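Local structure of phosphate-binding protein (Xanthomonas axonopodis pv. citri, 5UB3) at residues R190-P194 / V195-D199; G179-S182 / N183-D187. The protein is a periplasmic binding protein of the phosphonate-binding type that probably senses a small anionic ligand and signals to a partner diguanylate cyclase. All coordinates share one frame; numbering follows the deposited sequence.

Interaction 1 of 2, residues R190-P194 / V195-D199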
loop_
_atom_site.group_PDB
_atom_site.type_symbol
_atom_site.label_atom_id
_atom_site.label_comp_id
_atom_site.label_asym_id
_atom_site.label_seq_id
_atom_site.Cartn_x
_atom_site.Cartn_y
_atom_site.Cartn_z
ATOM N N ARG A 190 2.340 14.763 -7.724
ATOM C CA ARG A 190 3.255 13.867 -8.466
ATOM C C ARG A 190 2.500 12.690 -9.070
ATOM O O ARG A 190 2.866 12.187 -10.127
ATOM C CB ARG A 190 4.368 13.314 -7.586
ATOM C CG ARG A 190 5.534 14.288 -7.357
ATOM C CD ARG A 190 6.311 13.887 -6.112
ATOM N NE ARG A 190 5.356 13.635 -5.027
ATOM C CZ ARG A 190 5.526 12.810 -3.997
ATOM N NH1 ARG A 190 6.653 12.127 -3.820
ATOM N NH2 ARG A 190 4.542 12.682 -3.118
ATOM N N HIS A 191 1.441 12.263 -8.389
ATOM C CA HIS A 191 0.604 11.147 -8.833
ATOM C C HIS A 191 -0.566 11.600 -9.696
ATOM O O HIS A 191 -0.909 10.929 -10.641
ATOM C CB HIS A 191 0.092 10.369 -7.604
ATOM C CG HIS A 191 1.201 9.852 -6.738
ATOM N ND1 HIS A 191 1.181 9.927 -5.363
ATOM C CD2 HIS A 191 2.389 9.301 -7.067
ATOM C CE1 HIS A 191 2.285 9.393 -4.879
ATOM N NE2 HIS A 191 3.038 9.014 -5.893
ATOM N N MET A 192 -1.183 12.729 -9.356
ATOM C CA MET A 192 -2.333 13.246 -10.092
ATOM C C MET A 192 -2.063 14.704 -10.485
ATOM O O MET A 192 -2.551 15.613 -9.813
ATOM C CB MET A 192 -3.590 13.104 -9.249
ATOM C CG MET A 192 -4.833 13.814 -9.771
ATOM S SD MET A 192 -5.572 13.146 -11.284
ATOM C CE MET A 192 -5.674 11.425 -10.802
ATOM N N PRO A 193 -1.297 14.924 -11.584
ATOM C CA PRO A 193 -0.986 16.279 -12.092
ATOM C C PRO A 193 -2.238 17.095 -12.305
ATOM O O PRO A 193 -3.226 16.606 -12.840
ATOM C CB PRO A 193 -0.269 16.053 -13.433
ATOM C CG PRO A 193 0.073 14.624 -13.477
ATOM C CD PRO A 193 -0.836 13.894 -12.535
ATOM N N PRO A 194 -2.228 18.331 -11.803
ATOM C CA PRO A 194 -3.350 19.228 -12.019
ATOM C C PRO A 194 -3.852 19.259 -13.473
ATOM O O PRO A 194 -5.053 19.172 -13.683
ATOM C CB PRO A 194 -2.789 20.574 -11.568
ATOM C CG PRO A 194 -1.879 20.182 -10.455
ATOM C CD PRO A 194 -1.239 18.886 -10.864
ATOM N N VAL A 195 -2.940 19.334 -14.447
ATOM C CA VAL A 195 -3.301 19.310 -15.874
ATOM C C VAL A 195 -4.198 18.111 -16.220
ATOM O O VAL A 195 -5.068 18.244 -17.040
ATOM C CB VAL A 195 -2.055 19.373 -16.808
ATOM C CG1 VAL A 195 -1.139 18.163 -16.649
ATOM C CG2 VAL A 195 -2.452 19.485 -18.262
ATOM N N PHE A 196 -3.984 16.943 -15.596
ATOM C CA PHE A 196 -4.859 15.790 -15.783
ATOM C C PHE A 196 -6.088 15.842 -14.933
ATOM O O PHE A 196 -7.159 15.554 -15.423
ATOM C CB PHE A 196 -4.175 14.395 -15.565
ATOM C CG PHE A 196 -2.966 14.131 -16.428
ATOM C CD1 PHE A 196 -2.733 14.814 -17.623
ATOM C CD2 PHE A 196 -2.064 13.145 -16.040
ATOM C CE1 PHE A 196 -1.596 14.545 -18.362
ATOM C CE2 PHE A 196 -0.933 12.864 -16.781
ATOM C CZ PHE A 196 -0.698 13.559 -17.945
ATOM N N LYS A 197 -5.910 16.164 -13.651
ATOM C CA LYS A 197 -6.985 16.147 -12.668
ATOM C C LYS A 197 -8.208 16.958 -13.062
ATOM O O LYS A 197 -9.340 16.561 -12.815
ATOM C CB LYS A 197 -6.445 16.682 -11.334
ATOM C CG LYS A 197 -7.436 16.603 -10.187
ATOM C CD LYS A 197 -6.836 17.203 -8.932
ATOM C CE LYS A 197 -7.727 16.818 -7.786
ATOM N NZ LYS A 197 -7.405 17.537 -6.555
ATOM N N ARG A 198 -7.967 18.115 -13.644
ATOM C CA ARG A 198 -9.060 19.009 -14.046
ATOM C C ARG A 198 -9.960 18.370 -15.097
ATOM O O ARG A 198 -11.108 18.748 -15.201
ATOM C CB ARG A 198 -8.520 20.349 -14.557
ATOM C CG ARG A 198 -7.821 20.252 -15.889
ATOM C CD ARG A 198 -6.949 21.467 -16.090
ATOM N NE ARG A 198 -6.463 21.604 -17.454
ATOM C CZ ARG A 198 -5.519 22.467 -17.832
ATOM N NH1 ARG A 198 -4.932 23.263 -16.937
ATOM N NH2 ARG A 198 -5.118 22.517 -19.087
ATOM N N ASP A 199 -9.445 17.396 -15.851
ATOM C CA ASP A 199 -10.277 16.683 -16.833
ATOM C C ASP A 199 -10.996 15.448 -16.318
ATOM O O ASP A 199 -11.659 14.755 -17.087
ATOM C CB ASP A 199 -9.458 16.391 -18.068
ATOM C CG ASP A 199 -9.088 17.680 -18.859
ATOM O OD1 ASP A 199 -9.854 18.633 -18.910
ATOM O OD2 ASP A 199 -8.000 17.703 -19.413
#

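Interaction 2 of 2, residues G179-S182 / N183-D187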
loop_
_atom_site.group_PDB
_atom_site.type_symbol
_atom_site.label_atom_id
_atom_site.label_comp_id
_atom_site.label_asym_id
_atom_site.label_seq_id
_atom_site.Cartn_x
_atom_site.Cartn_y
_atom_site.Cartn_z
ATOM N N GLY A 179 -9.679 4.916 -13.862
ATOM C CA GLY A 179 -8.503 4.780 -13.073
ATOM C C GLY A 179 -8.850 4.577 -11.616
ATOM O O GLY A 179 -9.919 4.995 -11.207
ATOM N N ALA A 180 -7.974 3.885 -10.871
ATOM C CA ALA A 180 -8.158 3.735 -9.426
ATOM C C ALA A 180 -6.927 4.286 -8.746
ATOM O O ALA A 180 -5.839 3.968 -9.118
ATOM C CB ALA A 180 -8.391 2.314 -9.038
ATOM N N LEU A 181 -7.139 5.173 -7.776
ATOM C CA LEU A 181 -6.055 5.695 -6.913
ATOM C C LEU A 181 -6.612 5.931 -5.511
ATOM O O LEU A 181 -7.847 5.982 -5.363
ATOM C CB LEU A 181 -5.603 7.016 -7.439
ATOM C CG LEU A 181 -4.803 7.089 -8.724
ATOM C CD1 LEU A 181 -4.538 8.545 -9.048
ATOM C CD2 LEU A 181 -3.481 6.389 -8.588
ATOM N N SER A 182 -5.736 6.155 -4.504
ATOM C CA SER A 182 -6.227 6.514 -3.158
ATOM C C SER A 182 -6.722 7.961 -3.198
ATOM O O SER A 182 -6.319 8.777 -4.027
ATOM C CB SER A 182 -5.130 6.444 -2.065
ATOM O OG SER A 182 -4.311 7.579 -2.179
ATOM N N ASN A 183 -7.565 8.285 -2.244
ATOM C CA ASN A 183 -8.019 9.646 -2.066
ATOM C C ASN A 183 -6.885 10.567 -1.770
ATOM O O ASN A 183 -6.920 11.690 -2.128
ATOM C CB ASN A 183 -9.041 9.704 -0.963
ATOM C CG ASN A 183 -8.464 9.309 0.379
ATOM O OD1 ASN A 183 -7.827 8.264 0.562
ATOM N ND2 ASN A 183 -8.665 10.184 1.326
ATOM N N VAL A 184 -5.822 10.056 -1.172
ATOM C CA VAL A 184 -4.637 10.877 -0.891
ATOM C C VAL A 184 -3.834 11.151 -2.153
ATOM O O VAL A 184 -3.375 12.295 -2.424
ATOM C CB VAL A 184 -3.729 10.193 0.121
ATOM C CG1 VAL A 184 -2.537 11.095 0.456
ATOM C CG2 VAL A 184 -4.514 9.863 1.366
ATOM N N ASP A 185 -3.677 10.103 -2.947
ATOM C CA ASP A 185 -3.058 10.223 -4.244
ATOM C C ASP A 185 -3.710 11.271 -5.110
ATOM O O ASP A 185 -3.023 12.012 -5.791
ATOM C CB ASP A 185 -3.183 8.925 -5.016
ATOM C CG ASP A 185 -2.383 7.809 -4.451
ATOM O OD1 ASP A 185 -1.370 8.002 -3.750
ATOM O OD2 ASP A 185 -2.760 6.680 -4.793
ATOM N N TRP A 186 -5.038 11.346 -5.061
ATOM C CA TRP A 186 -5.805 12.313 -5.798
ATOM C C TRP A 186 -5.306 13.752 -5.614
ATOM O O TRP A 186 -5.366 14.542 -6.537
ATOM C CB TRP A 186 -7.244 12.221 -5.344
ATOM C CG TRP A 186 -8.233 13.052 -6.111
ATOM C CD1 TRP A 186 -8.942 14.121 -5.636
ATOM C CD2 TRP A 186 -8.673 12.851 -7.491
ATOM N NE1 TRP A 186 -9.777 14.588 -6.618
ATOM C CE2 TRP A 186 -9.641 13.829 -7.756
ATOM C CE3 TRP A 186 -8.332 11.937 -8.501
ATOM C CZ2 TRP A 186 -10.297 13.929 -8.999
ATOM C CZ3 TRP A 186 -8.989 12.021 -9.749
ATOM C CH2 TRP A 186 -9.955 13.021 -9.978
ATOM N N ASP A 187 -4.855 14.078 -4.401
ATOM C CA ASP A 187 -4.430 15.429 -4.022
ATOM C C ASP A 187 -2.918 15.565 -4.012
ATOM O O ASP A 187 -2.374 16.612 -3.637
ATOM C CB ASP A 187 -5.032 15.801 -2.639
ATOM C CG ASP A 187 -6.532 16.073 -2.722
ATOM O OD1 ASP A 187 -6.979 16.671 -3.713
ATOM O OD2 ASP A 187 -7.279 15.629 -1.855
HETATM O O HOH W 1 -2.064 7.030 -0.990
#

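Interaction 1 of 2, residues R190-P194 / V195-D199
Pro193 and Met192 pack against the first turn of the helix that Pro194 opens, Pro193 standing at its N-cap. A proline suits this first position, where its missing N-H costs no helix bond. The carbonyl oxygen of Pro193 closes the turn: Lys197 N donates to Pro193 O over 2.8 Å, nearly straight at 170°, while the bond from Phe196 N to the same oxygen is weak. One residue on, Arg198 N reaches Pro194 O at 3.1 Å. On the tight side, the Pro193 ring leans obliquely on the Phe196 ring, with CG 3.7 Å from Phe196 CD2. In one of its two conformers Met192, bent at chi2 and chi3, crosses Lys197 at about a right angle, Met192 SD 3.6 Å from Lys197 CA. On the looser solvent side Pro194, Val195 and Arg198 are exposed, and the apolar touch is light, Pro193 CB lying 3.9 Å from Val195 CG1. Lys197 runs extended away from the turn to a salt bridge with Asp187. Helix 164-172 lies under the packed side, meeting Met192, Pro193 and Phe196, whose ring stacks on His172; Met192 also touches Phe98 of strand 92-100, and strand 200-205 follows shortly after.

Interaction 2 of 2, residues G179-S182 / N183-D187
Ser182 and Asp185 face each other across the first turn of a short, weakly bonded helix and exchange side-chain-to-backbone bonds in a capping box. The Ser182 hydroxyl, set between its own backbone N and carbonyl carbon, points into the turn and accepts from Asp185 N, with OG 2.7 Å from that nitrogen and the bond almost straight at 171°. In return Asp185 folds its carboxylate back over the end of the strand. Its CG lies beside its own backbone N (chi1 -68°), which brings Asp185 OD2 to 3.0 Å from Ser182 N; this N-H meets the oxygen from above the carboxylate plane, about 40° out of it. The backbone closes the turn as well, Trp186 N donating to Ser182 O at 3.1 Å. Leu181 crosses Asp185 at about a right angle, Leu181 CB and CD2 each 3.9 Å from Asp185 OD2, so that apolar carbon flanks this oxygen. A water bridges the two polar side chains, 2.6 Å from Ser182 OG and donating to Asp185 OD1. The same OD1 forms a salt bridge with Lys164, while Asn183 turns its OD1 to His94 N at strand 92-100. Such a box is a classic way to start a helix, here directly at the end of a strand. Both Asp185 oxygens are thus engaged, which holds the carboxylate's rotation; the buried Ser182 N-H has its acceptor locally, and the hydroxyl oxygen is held by Asp185 N and the water. The nearby Lys164 and the helix N terminus would probably favour the ionised carboxylate.

In the fold
Running from the N terminus, strand 178-182 passes between strands 92-100 and 115-118 and turns straight into helix 183-186, where interaction 2 closes the corner. The chain then continues through residues 188-193 to helix 194-197, whose first turn is closed by interaction 1, before strand 200-205 returns to pair with strand 92-100. The two contacts are in series, neither nested nor crossed, with centres about 10 Å apart. They also touch directly: Lys197 makes a cation-pi contact with the Trp186 indole, while Met192, in one of its two conformers, reaches both Trp186 and Leu181. Together they tie the connection between two strands that both pair with strand 92-100 to helix 164-172.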